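Methyl-accepting chemotaxis protein, putative (Geobacter sulfurreducens, PDB 3OOV) is a putative bacterial chemotaxis receptor whose crystallised GAF-domain fragment may sense a small ligand or relay a signal to the chemotaxis machinery. Local coordinates at residues 23-28 with 51-56; 85-90 with 144-149; 118-123 with 151-156. All blocks are in the same frame, centred on the assembly; numbering follows the deposited sequence.

Contact 1: residues 23-28 with 51-56. With GOL (glycerol), chain D.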
ATOM      1  N   LEU A  23       3.400   3.655  24.295  1.00 26.31           N
ATOM      2  CA  LEU A  23       1.962   3.850  24.531  1.00 26.00           C
ATOM      3  C   LEU A  23       1.111   3.607  23.309  1.00 25.62           C
ATOM      4  O   LEU A  23      -0.018   3.064  23.418  1.00 25.74           O
ATOM      5  CB  LEU A  23       1.684   5.275  24.980  1.00 25.84           C
ATOM      6  CG  LEU A  23       2.054   5.700  26.394  1.00 28.59           C
ATOM      7  CD1 LEU A  23       2.151   7.270  26.452  1.00 27.00           C
ATOM      8  CD2 LEU A  23       0.992   5.143  27.446  1.00 25.98           C
ATOM      9  N   CYS A  24       1.607   4.015  22.137  1.00 23.66           N
ATOM     10  CA  CYS A  24       0.948   3.593  20.914  1.00 22.88           C
ATOM     11  C   CYS A  24       0.854   2.060  20.790  1.00 21.48           C
ATOM     12  O   CYS A  24      -0.167   1.535  20.313  1.00 21.59           O
ATOM     13  CB  CYS A  24       1.679   4.118  19.678  1.00 23.51           C
ATOM     14  SG  CYS A  24       1.337   5.835  19.346  1.00 25.95           S
ATOM     15  N   ALA A  25       1.921   1.369  21.142  1.00 19.03           N
ATOM     16  CA  ALA A  25       1.981  -0.059  20.946  1.00 21.07           C
ATOM     17  C   ALA A  25       1.074  -0.707  22.025  1.00 22.68           C
ATOM     18  O   ALA A  25       0.260  -1.592  21.730  1.00 22.53           O
ATOM     19  CB  ALA A  25       3.377  -0.533  21.058  1.00 20.91           C
ATOM     20  N   GLU A  26       1.162  -0.206  23.263  1.00 24.65           N
ATOM     21  CA  GLU A  26       0.184  -0.546  24.317  1.00 26.01           C
ATOM     22  C   GLU A  26      -1.233  -0.452  23.882  1.00 25.08           C
ATOM     23  O   GLU A  26      -1.959  -1.440  23.987  1.00 26.37           O
ATOM     24  CB  GLU A  26       0.435   0.187  25.650  1.00 26.08           C
ATOM     25  CG  GLU A  26       1.705  -0.420  26.337  1.00 34.06           C
ATOM     26  CD  GLU A  26       2.215   0.310  27.643  1.00 43.53           C
ATOM     27  OE1 GLU A  26       3.410   0.073  28.020  1.00 44.75           O
ATOM     28  OE2 GLU A  26       1.436   1.065  28.293  1.00 44.16           O
ATOM     29  N   GLY A  27      -1.622   0.676  23.307  1.00 24.66           N
ATOM     30  CA  GLY A  27      -3.016   0.890  22.938  1.00 23.46           C
ATOM     31  C   GLY A  27      -3.478  -0.098  21.889  1.00 24.10           C
ATOM     32  O   GLY A  27      -4.600  -0.676  22.001  1.00 24.33           O
ATOM     33  N   LEU A  28      -2.639  -0.310  20.869  1.00 21.49           N
ATOM     34  CA  LEU A  28      -2.997  -1.195  19.767  1.00 21.69           C
ATOM     35  C   LEU A  28      -3.175  -2.597  20.295  1.00 22.07           C
ATOM     36  O   LEU A  28      -4.058  -3.288  19.812  1.00 22.44           O
ATOM     37  CB  LEU A  28      -1.960  -1.262  18.629  1.00 20.55           C
ATOM     38  CG  LEU A  28      -2.027  -0.219  17.506  1.00 24.07           C
ATOM     39  CD1 LEU A  28      -0.745  -0.214  16.509  1.00 20.81           C
ATOM     40  CD2 LEU A  28      -3.361  -0.377  16.702  1.00 21.81           C
ATOM     41  N   PHE A  51      15.078  -0.739  17.535  1.00 14.94           N
ATOM     42  CA  PHE A  51      13.841  -1.386  17.911  1.00 14.35           C
ATOM     43  C   PHE A  51      13.384  -0.709  19.216  1.00 14.25           C
ATOM     44  O   PHE A  51      14.019  -0.874  20.220  1.00 14.30           O
ATOM     45  CB  PHE A  51      14.132  -2.874  18.085  1.00 13.31           C
ATOM     46  CG  PHE A  51      12.929  -3.826  17.836  1.00 12.24           C
ATOM     47  CD1 PHE A  51      13.150  -5.092  17.296  1.00 13.86           C
ATOM     48  CD2 PHE A  51      11.620  -3.477  18.201  1.00 12.04           C
ATOM     49  CE1 PHE A  51      12.064  -5.992  17.063  1.00 15.75           C
ATOM     50  CE2 PHE A  51      10.546  -4.364  17.980  1.00 14.87           C
ATOM     51  CZ  PHE A  51      10.757  -5.613  17.474  1.00 13.19           C
ATOM     52  N   VAL A  52      12.295   0.039  19.189  1.00 15.12           N
ATOM     53  CA  VAL A  52      11.871   0.897  20.309  1.00 16.98           C
ATOM     54  C   VAL A  52      10.768   0.295  21.195  1.00 18.14           C
ATOM     55  O   VAL A  52      10.825   0.379  22.449  1.00 18.67           O
ATOM     56  CB  VAL A  52      11.440   2.306  19.775  1.00 18.75           C
ATOM     57  CG1 VAL A  52      10.833   3.173  20.916  1.00 20.79           C
ATOM     58  CG2 VAL A  52      12.646   3.013  19.158  1.00 16.92           C
ATOM     59  N   ALA A  53       9.766  -0.314  20.556  1.00 17.88           N
ATOM     60  CA  ALA A  53       8.661  -0.960  21.251  1.00 17.61           C
ATOM     61  C   ALA A  53       8.343  -2.295  20.616  1.00 19.29           C
ATOM     62  O   ALA A  53       8.420  -2.468  19.399  1.00 18.97           O
ATOM     63  CB  ALA A  53       7.427  -0.060  21.308  1.00 17.46           C
ATOM     64  N   ALA A  54       8.048  -3.268  21.484  1.00 20.54           N
ATOM     65  CA  ALA A  54       7.637  -4.626  21.107  1.00 21.47           C
ATOM     66  C   ALA A  54       6.640  -5.006  22.155  1.00 22.55           C
ATOM     67  O   ALA A  54       6.964  -5.116  23.332  1.00 26.19           O
ATOM     68  CB  ALA A  54       8.770  -5.572  21.107  1.00 19.05           C
ATOM     69  N   VAL A  55       5.399  -5.070  21.778  1.00 21.87           N
ATOM     70  CA  VAL A  55       4.410  -5.564  22.689  1.00 21.11           C
ATOM     71  C   VAL A  55       3.943  -6.925  22.111  1.00 19.07           C
ATOM     72  O   VAL A  55       3.922  -7.147  20.856  1.00 17.78           O
ATOM     73  CB  VAL A  55       3.337  -4.462  22.873  1.00 22.15           C
ATOM     74  CG1 VAL A  55       2.249  -4.920  23.702  1.00 24.53           C
ATOM     75  CG2 VAL A  55       3.962  -3.264  23.609  1.00 22.28           C
ATOM     76  N   GLY A  56       3.650  -7.862  23.005  1.00 17.05           N
ATOM     77  CA  GLY A  56       3.091  -9.158  22.623  1.00 15.55           C
ATOM     78  C   GLY A  56       4.107 -10.259  22.405  1.00 15.23           C
ATOM     79  O   GLY A  56       3.729 -11.431  22.228  1.00 15.11           O
TER
HETATM   80  C1  GOL D 168       8.605  -2.627  26.118  1.00 56.31           C
HETATM   81  O1  GOL D 168       9.367  -3.654  25.491  1.00 59.08           O
HETATM   82  C2  GOL D 168       7.417  -2.371  25.201  1.00 55.54           C
HETATM   83  O2  GOL D 168       7.949  -2.103  23.931  1.00 52.64           O
HETATM   84  C3  GOL D 168       6.541  -1.199  25.644  1.00 53.86           C
HETATM   85  O3  GOL D 168       5.700  -1.560  26.714  1.00 52.79           O
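Ala25 packs helix 17-31 against Ala53 and Val55 of strand 48-55. The helix lies on one face of the antiparallel sheet of a GAF domain, nearly parallel to the strand. The short segments cross at -17°, with their axes 8.1 Å apart at the closest point.

The CB of Ala25 points at the strand and meets two side chains. One is Ala53, whose CB lies 4.1 Å from Ala25 CB. The other is Val55, whose CG2 comes to 3.8 Å from Ala25 CB. With CG2 anti to the carbonyl carbon, this branch lies where it meets both Ala25 and a bound glycerol. Ala25 also packs on Val37 and Ile39 of the neighbouring strand 36-42. Val52 and Ala53 both face Ile39 in a classic beta bulge.

Glu26 follows at the edge of the contact. Its backbone N stands 4.2 Å from Val55 CG2. Its side chain runs extended beyond CG, and Glu26 OE1 accepts a hydrogen bond of 3.1 Å from O3 of the glycerol, probably taken up from the crystallisation liquor.

Further on, Leu28 turns to helix 143-167, where it packs on Thr148 and Phe152.

The glycerol bridges helix and strand. Its C3 lies 3.9 Å from Val55 CG2. Ala54 N donates to glycerol O2 over 2.7 Å at 157°, and the same O2 makes a weak 3.2 Å bond to Ala54 O.

Contact 2: residues 85-90 with 144-149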
ATOM      1  N   VAL A  85       2.284   1.270   2.944  1.00 19.12           N
ATOM      2  CA  VAL A  85       1.735   0.136   3.727  1.00 18.75           C
ATOM      3  C   VAL A  85       1.926  -1.119   2.907  1.00 18.56           C
ATOM      4  O   VAL A  85       1.507  -1.163   1.707  1.00 19.30           O
ATOM      5  CB  VAL A  85       0.263   0.339   4.055  1.00 18.95           C
ATOM      6  CG1 VAL A  85      -0.317  -0.898   4.830  1.00 19.25           C
ATOM      7  CG2 VAL A  85       0.083   1.614   4.872  1.00 18.26           C
ATOM      8  N   TYR A  86       2.598  -2.106   3.504  1.00 16.69           N
ATOM      9  CA  TYR A  86       2.727  -3.443   2.903  1.00 16.14           C
ATOM     10  C   TYR A  86       1.857  -4.389   3.701  1.00 17.36           C
ATOM     11  O   TYR A  86       2.076  -4.575   4.894  1.00 15.87           O
ATOM     12  CB  TYR A  86       4.172  -3.977   2.851  1.00 15.20           C
ATOM     13  CG  TYR A  86       4.957  -3.420   1.669  1.00 17.02           C
ATOM     14  CD1 TYR A  86       5.026  -4.091   0.446  1.00 18.19           C
ATOM     15  CD2 TYR A  86       5.603  -2.162   1.765  1.00 20.60           C
ATOM     16  CE1 TYR A  86       5.794  -3.545  -0.647  1.00 19.58           C
ATOM     17  CE2 TYR A  86       6.296  -1.582   0.660  1.00 15.82           C
ATOM     18  CZ  TYR A  86       6.399  -2.277  -0.521  1.00 19.59           C
ATOM     19  OH  TYR A  86       7.091  -1.655  -1.573  1.00 24.14           O
HETATM   20  N   MSE A  87       0.834  -4.939   3.069  1.00 16.96           N
HETATM   21  CA  MSE A  87       0.010  -5.874   3.785  1.00 19.10           C
HETATM   22  C   MSE A  87       0.286  -7.243   3.231  1.00 18.73           C
HETATM   23  O   MSE A  87       0.097  -7.483   2.042  1.00 19.76           O
HETATM   24  CB  MSE A  87      -1.464  -5.457   3.862  1.00 20.10           C
HETATM   25  CG  MSE A  87      -2.144  -5.029   2.601  1.00 28.62           C
HETATM   26 SE   MSE A  87      -3.993  -4.358   3.049  1.00 41.88          SE
HETATM   27  CE  MSE A  87      -4.453  -5.700   4.360  1.00 15.25           C
ATOM     28  N   ILE A  88       0.918  -8.074   4.057  1.00 17.17           N
ATOM     29  CA  ILE A  88       1.530  -9.301   3.584  1.00 18.10           C
ATOM     30  C   ILE A  88       0.761 -10.466   4.220  1.00 19.36           C
ATOM     31  O   ILE A  88       0.927 -10.776   5.397  1.00 18.83           O
ATOM     32  CB  ILE A  88       3.053  -9.373   3.920  1.00 17.72           C
ATOM     33  CG1 ILE A  88       3.803  -8.126   3.364  1.00 18.39           C
ATOM     34  CG2 ILE A  88       3.711 -10.656   3.324  1.00 15.90           C
ATOM     35  CD1 ILE A  88       3.935  -8.113   1.864  1.00 19.72           C
ATOM     36  N   ASP A  89      -0.112 -11.087   3.439  1.00 20.93           N
ATOM     37  CA  ASP A  89      -1.013 -12.097   4.019  1.00 21.10           C
ATOM     38  C   ASP A  89      -0.254 -13.397   4.282  1.00 19.95           C
ATOM     39  O   ASP A  89      -0.542 -14.104   5.247  1.00 19.63           O
ATOM     40  CB  ASP A  89      -2.316 -12.272   3.198  1.00 22.15           C
ATOM     41  CG  ASP A  89      -2.076 -12.494   1.722  1.00 25.82           C
ATOM     42  OD1 ASP A  89      -1.045 -13.115   1.320  1.00 31.63           O
ATOM     43  OD2 ASP A  89      -2.962 -12.073   0.929  1.00 29.36           O
ATOM     44  N   ASP A  90       0.713 -13.691   3.425  1.00 18.55           N
ATOM     45  CA  ASP A  90       1.587 -14.825   3.614  1.00 18.21           C
ATOM     46  C   ASP A  90       2.898 -14.512   2.925  1.00 18.81           C
ATOM     47  O   ASP A  90       2.949 -14.422   1.707  1.00 17.84           O
ATOM     48  CB  ASP A  90       1.015 -16.087   2.973  1.00 18.41           C
ATOM     49  CG  ASP A  90       1.759 -17.344   3.393  1.00 18.61           C
ATOM     50  OD1 ASP A  90       3.012 -17.353   3.413  1.00 21.93           O
ATOM     51  OD2 ASP A  90       1.097 -18.345   3.699  1.00 23.54           O
ATOM     52  N   THR A 144      -9.533  -2.751   7.158  1.00 23.88           N
ATOM     53  CA  THR A 144      -9.895  -1.991   8.372  1.00 24.66           C
ATOM     54  C   THR A 144      -8.798  -2.106   9.432  1.00 22.40           C
ATOM     55  O   THR A 144      -8.646  -1.220  10.217  1.00 20.95           O
ATOM     56  CB  THR A 144     -11.241  -2.388   9.020  1.00 25.79           C
ATOM     57  OG1 THR A 144     -11.098  -3.692   9.633  1.00 32.78           O
ATOM     58  CG2 THR A 144     -12.345  -2.430   7.953  1.00 27.06           C
ATOM     59  N   ASP A 145      -8.052  -3.215   9.453  1.00 20.91           N
ATOM     60  CA  ASP A 145      -6.932  -3.296  10.396  1.00 20.29           C
ATOM     61  C   ASP A 145      -5.886  -2.256   9.964  1.00 19.83           C
ATOM     62  O   ASP A 145      -5.346  -1.573  10.826  1.00 18.76           O
ATOM     63  CB  ASP A 145      -6.295  -4.681  10.434  1.00 19.71           C
ATOM     64  CG  ASP A 145      -7.262  -5.749  10.947  1.00 19.68           C
ATOM     65  OD1 ASP A 145      -7.734  -5.615  12.089  1.00 19.55           O
ATOM     66  OD2 ASP A 145      -7.545  -6.668  10.158  1.00 16.15           O
ATOM     67  N   VAL A 146      -5.589  -2.193   8.664  1.00 19.68           N
ATOM     68  CA  VAL A 146      -4.672  -1.184   8.096  1.00 21.70           C
ATOM     69  C   VAL A 146      -5.121   0.239   8.463  1.00 23.11           C
ATOM     70  O   VAL A 146      -4.311   1.007   8.914  1.00 23.65           O
ATOM     71  CB  VAL A 146      -4.494  -1.334   6.554  1.00 22.29           C
ATOM     72  CG1 VAL A 146      -3.912  -0.056   5.929  1.00 21.73           C
ATOM     73  CG2 VAL A 146      -3.615  -2.532   6.215  1.00 18.79           C
ATOM     74  N   ASP A 147      -6.421   0.568   8.371  1.00 25.39           N
ATOM     75  CA  ASP A 147      -6.896   1.905   8.783  1.00 25.98           C
ATOM     76  C   ASP A 147      -6.575   2.102  10.220  1.00 25.81           C
ATOM     77  O   ASP A 147      -6.302   3.208  10.640  1.00 26.69           O
ATOM     78  CB  ASP A 147      -8.427   2.130   8.674  1.00 26.65           C
ATOM     79  CG  ASP A 147      -8.961   1.990   7.272  1.00 29.86           C
ATOM     80  OD1 ASP A 147      -8.186   2.070   6.299  1.00 31.68           O
ATOM     81  OD2 ASP A 147     -10.204   1.777   7.162  1.00 34.34           O
ATOM     82  N   THR A 148      -6.717   1.068  11.034  1.00 25.13           N
ATOM     83  CA  THR A 148      -6.498   1.303  12.459  1.00 24.60           C
ATOM     84  C   THR A 148      -5.000   1.554  12.810  1.00 23.48           C
ATOM     85  O   THR A 148      -4.682   2.342  13.697  1.00 22.52           O
ATOM     86  CB  THR A 148      -7.033   0.173  13.285  1.00 24.35           C
ATOM     87  OG1 THR A 148      -8.451   0.322  13.382  1.00 30.54           O
ATOM     88  CG2 THR A 148      -6.478   0.243  14.684  1.00 22.00           C
ATOM     89  N   ILE A 149      -4.122   0.848  12.114  1.00 22.65           N
ATOM     90  CA  ILE A 149      -2.684   0.906  12.348  1.00 22.23           C
ATOM     91  C   ILE A 149      -2.172   2.268  11.836  1.00 23.09           C
ATOM     92  O   ILE A 149      -1.446   2.949  12.563  1.00 23.61           O
ATOM     93  CB  ILE A 149      -1.983  -0.338  11.688  1.00 21.48           C
ATOM     94  CG1 ILE A 149      -2.350  -1.621  12.466  1.00 18.85           C
ATOM     95  CG2 ILE A 149      -0.407  -0.190  11.556  1.00 18.02           C
ATOM     96  CD1 ILE A 149      -2.045  -2.897  11.558  1.00 18.06           C
TER
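Val146 holds CG1 anti to its backbone N and CG2 anti to its carbonyl carbon (chi1 162°). CG2 thereby meets Met87, and both methyls meet Val85 CG1. Met87, modelled as selenomethionine, has its CG between the backbone N and the carbonyl carbon (chi1 49°). Its chain then bends at chi3 (-41°), which brings both SE and CE to the valine.

Val146 CG2 lies 3.7 Å from Met87 SE and 3.8 Å from Met87 CE. The two side chains cross at about a right angle. Val85 meets Val146 differently. These two reach toward each other tip to tip, and Val85 CG1 sits 3.9 Å from Val146 CG1. CG2 of Val146 is equally near this Val85 methyl. No hydrogen bond joins the segments, and the 127 Å² of buried surface is apolar in character.

In the GAF fold this joins the outermost strand 86-88 to the first turns of helix 143-167. Only Val146 carries the helix side of the contact. Near the start of that helix, Asp145 makes a salt bridge to Arg139, and its OD2 also accepts a hydrogen bond from Asn142 N.

The strand also faces the second subunit. There Met87 N donates to OE1 of Gln84 of the second subunit, and the Met87 side chain packs on Lys150 of that subunit. Glycerol, probably from the crystallisation liquor, hydrogen-bonds to Asp147 OD1.

Contact 3: residues 118-123 with 151-156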
ATOM      1  N   CYS A 118       3.678  -0.566   8.261  1.00 14.04           N
ATOM      2  CA  CYS A 118       3.074   0.724   8.012  1.00 14.75           C
ATOM      3  C   CYS A 118       4.134   1.804   8.357  1.00 14.55           C
ATOM      4  O   CYS A 118       4.734   1.736   9.408  1.00 16.19           O
ATOM      5  CB  CYS A 118       1.818   0.869   8.844  1.00 12.53           C
ATOM      6  SG  CYS A 118       1.171   2.545   8.761  1.00 19.26           S
ATOM      7  N   PRO A 119       4.420   2.726   7.438  1.00 15.18           N
ATOM      8  CA  PRO A 119       5.521   3.686   7.667  1.00 14.92           C
ATOM      9  C   PRO A 119       5.034   4.749   8.642  1.00 16.21           C
ATOM     10  O   PRO A 119       3.837   5.017   8.688  1.00 16.06           O
ATOM     11  CB  PRO A 119       5.740   4.314   6.281  1.00 15.09           C
ATOM     12  CG  PRO A 119       4.263   4.297   5.628  1.00 14.41           C
ATOM     13  CD  PRO A 119       3.678   2.981   6.175  1.00 15.73           C
ATOM     14  N   ILE A 120       5.931   5.303   9.450  1.00 15.18           N
ATOM     15  CA  ILE A 120       5.597   6.484  10.248  1.00 15.97           C
ATOM     16  C   ILE A 120       6.182   7.651   9.448  1.00 17.18           C
ATOM     17  O   ILE A 120       7.366   7.674   9.163  1.00 14.87           O
ATOM     18  CB  ILE A 120       6.255   6.402  11.641  1.00 15.29           C
ATOM     19  CG1 ILE A 120       5.703   5.144  12.400  1.00 13.96           C
ATOM     20  CG2 ILE A 120       6.018   7.772  12.416  1.00 15.80           C
ATOM     21  CD1 ILE A 120       6.614   4.651  13.535  1.00  6.43           C
ATOM     22  N   VAL A 121       5.356   8.596   9.035  1.00 19.22           N
ATOM     23  CA  VAL A 121       5.815   9.542   8.027  1.00 21.21           C
ATOM     24  C   VAL A 121       5.696  10.906   8.623  1.00 24.24           C
ATOM     25  O   VAL A 121       4.634  11.297   9.152  1.00 24.19           O
ATOM     26  CB  VAL A 121       5.003   9.453   6.675  1.00 21.97           C
ATOM     27  CG1 VAL A 121       5.451  10.559   5.680  1.00 23.15           C
ATOM     28  CG2 VAL A 121       5.161   8.053   6.008  1.00 21.51           C
ATOM     29  N   VAL A 122       6.809  11.634   8.575  1.00 27.41           N
ATOM     30  CA  VAL A 122       6.825  13.047   8.987  1.00 29.79           C
ATOM     31  C   VAL A 122       7.249  13.906   7.781  1.00 30.38           C
ATOM     32  O   VAL A 122       8.270  13.647   7.154  1.00 30.80           O
ATOM     33  CB  VAL A 122       7.693  13.230  10.264  1.00 30.15           C
ATOM     34  CG1 VAL A 122       8.267  14.665  10.359  1.00 32.51           C
ATOM     35  CG2 VAL A 122       6.872  12.865  11.494  1.00 30.53           C
ATOM     36  N   LYS A 123       6.385  14.844   7.404  1.00 32.36           N
ATOM     37  CA  LYS A 123       6.617  15.770   6.289  1.00 34.32           C
ATOM     38  C   LYS A 123       7.152  15.103   5.015  1.00 33.94           C
ATOM     39  O   LYS A 123       8.182  15.515   4.455  1.00 34.55           O
ATOM     40  CB  LYS A 123       7.505  16.967   6.721  1.00 35.31           C
ATOM     41  CG  LYS A 123       6.673  18.214   7.187  1.00 41.25           C
ATOM     42  CD  LYS A 123       6.519  18.386   8.723  1.00 45.14           C
ATOM     43  CE  LYS A 123       7.568  19.394   9.305  1.00 48.02           C
ATOM     44  NZ  LYS A 123       7.682  19.440  10.845  1.00 48.18           N
ATOM     45  N   LEU A 151      -3.912   4.914  11.676  1.00 25.18           N
ATOM     46  CA  LEU A 151      -4.338   5.905  12.647  1.00 24.82           C
ATOM     47  C   LEU A 151      -3.315   6.070  13.752  1.00 24.60           C
ATOM     48  O   LEU A 151      -3.078   7.215  14.194  1.00 26.98           O
ATOM     49  CB  LEU A 151      -5.681   5.514  13.253  1.00 24.74           C
ATOM     50  CG  LEU A 151      -6.543   6.429  14.127  1.00 27.37           C
ATOM     51  CD1 LEU A 151      -7.091   7.674  13.383  1.00 26.01           C
ATOM     52  CD2 LEU A 151      -7.697   5.551  14.589  1.00 26.73           C
ATOM     53  N   PHE A 152      -2.758   4.967  14.267  1.00 21.98           N
ATOM     54  CA  PHE A 152      -1.770   5.065  15.367  1.00 20.21           C
ATOM     55  C   PHE A 152      -0.408   5.570  14.893  1.00 19.89           C
ATOM     56  O   PHE A 152       0.296   6.232  15.667  1.00 18.41           O
ATOM     57  CB  PHE A 152      -1.580   3.729  16.137  1.00 20.47           C
ATOM     58  CG  PHE A 152      -2.662   3.476  17.175  1.00 20.26           C
ATOM     59  CD1 PHE A 152      -2.363   3.483  18.502  1.00 18.66           C
ATOM     60  CD2 PHE A 152      -3.973   3.191  16.777  1.00 19.07           C
ATOM     61  CE1 PHE A 152      -3.373   3.269  19.475  1.00 23.29           C
ATOM     62  CE2 PHE A 152      -4.959   2.985  17.712  1.00 23.06           C
ATOM     63  CZ  PHE A 152      -4.654   3.014  19.071  1.00 18.44           C
ATOM     64  N   ALA A 153      -0.022   5.211  13.655  1.00 19.37           N
ATOM     65  CA  ALA A 153       1.176   5.779  13.006  1.00 19.98           C
ATOM     66  C   ALA A 153       1.030   7.307  12.878  1.00 22.83           C
ATOM     67  O   ALA A 153       1.990   8.048  13.193  1.00 22.89           O
ATOM     68  CB  ALA A 153       1.464   5.140  11.650  1.00 17.09           C
ATOM     69  N   ASP A 154      -0.154   7.758  12.432  1.00 24.93           N
ATOM     70  CA  ASP A 154      -0.525   9.199  12.418  1.00 27.24           C
ATOM     71  C   ASP A 154      -0.412   9.929  13.744  1.00 26.71           C
ATOM     72  O   ASP A 154       0.139  11.018  13.789  1.00 27.10           O
ATOM     73  CB  ASP A 154      -1.963   9.419  11.975  1.00 29.38           C
ATOM     74  CG  ASP A 154      -2.150   9.253  10.544  1.00 32.64           C
ATOM     75  OD1 ASP A 154      -1.137   9.317   9.808  1.00 39.90           O
ATOM     76  OD2 ASP A 154      -3.332   9.037  10.154  1.00 40.02           O
ATOM     77  N   GLN A 155      -0.976   9.363  14.805  1.00 26.14           N
ATOM     78  CA  GLN A 155      -0.693   9.836  16.183  1.00 25.52           C
ATOM     79  C   GLN A 155       0.785   9.832  16.614  1.00 23.69           C
ATOM     80  O   GLN A 155       1.285  10.777  17.271  1.00 23.33           O
ATOM     81  CB  GLN A 155      -1.496   9.011  17.231  1.00 27.53           C
ATOM     82  CG  GLN A 155      -3.051   8.960  16.947  1.00 32.59           C
ATOM     83  CD  GLN A 155      -3.666  10.375  16.682  1.00 41.01           C
ATOM     84  OE1 GLN A 155      -3.560  11.294  17.528  1.00 40.44           O
ATOM     85  NE2 GLN A 155      -4.306  10.542  15.494  1.00 41.00           N
ATOM     86  N   ALA A 156       1.500   8.748  16.362  1.00 21.48           N
ATOM     87  CA  ALA A 156       2.944   8.758  16.672  1.00 20.24           C
ATOM     88  C   ALA A 156       3.615   9.939  15.909  1.00 20.78           C
ATOM     89  O   ALA A 156       4.371  10.667  16.483  1.00 20.91           O
ATOM     90  CB  ALA A 156       3.601   7.461  16.291  1.00 17.47           C
TER
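Ile120 and Ala153 mark the closest approach of strand 118-122 to helix 151-156, with their CA atoms 5.3 Å apart. The two segments run in roughly the same direction. Their axes come within 7.5 Å and cross at -31°.

Ala153 makes this short spacing possible. It has a single methyl to place between the backbones, and that methyl points at the strand. It meets three successive strand residues. Cys118 SG comes to 3.9 Å from Ala153 CB. The carbonyl oxygen Pro119 O lies 3.8 Å from Ala153 CB, so part of the contact is with the strand backbone itself. Ile120 CG1 is more distant, at 4.3 Å from Ala153 CB.

Such close packing of the C-terminal helix on the sheet belongs to the GAF fold, in which helices 17-31 and 143-167 lie together on one face. Strand 115-122 sits next to 125-133 in that sheet. Ile120 also packs on Ile127 and Phe130 of the latter strand.

Cys118 has SG anti to its backbone N (chi1 171°), which carries the sulfur to Ala153. Ile120 uses its other branch as well: Ile120 CG2 stands 4.1 Å from Ala153 O. Ala156, one turn along the helix, also points its CB at the strand but stays a little farther off. It packs in addition on Leu21 and Cys24 of helix 17-31. No hydrogen bond links the two segments directly. Ser157, the residue after 151-156, hydrogen-bonds through OG to Val121 O, a polar tie between the same helix and strand.

From the N terminus, contact 1 comes first. It closes the short loop from helix 17-31 through strand 36-42 to strand 48-55, and it is complete before the others begin. Contact 2 opens at strand 86-88 and contact 3 at strand 115-122. The chain then returns through 125-133 into helix 143-167, which meets 85-90 first and 118-123 about two turns later. Contacts 2 and 3 therefore cross, and Ile149 CG2 packs on Cys118 CB between them at 3.7 Å. All three contacts lie on the same sheet. Helices 17-31 and 143-167 touch directly: Cys24 O of contact 1 lies 3.4 Å from Phe152 CD1 of contact 3.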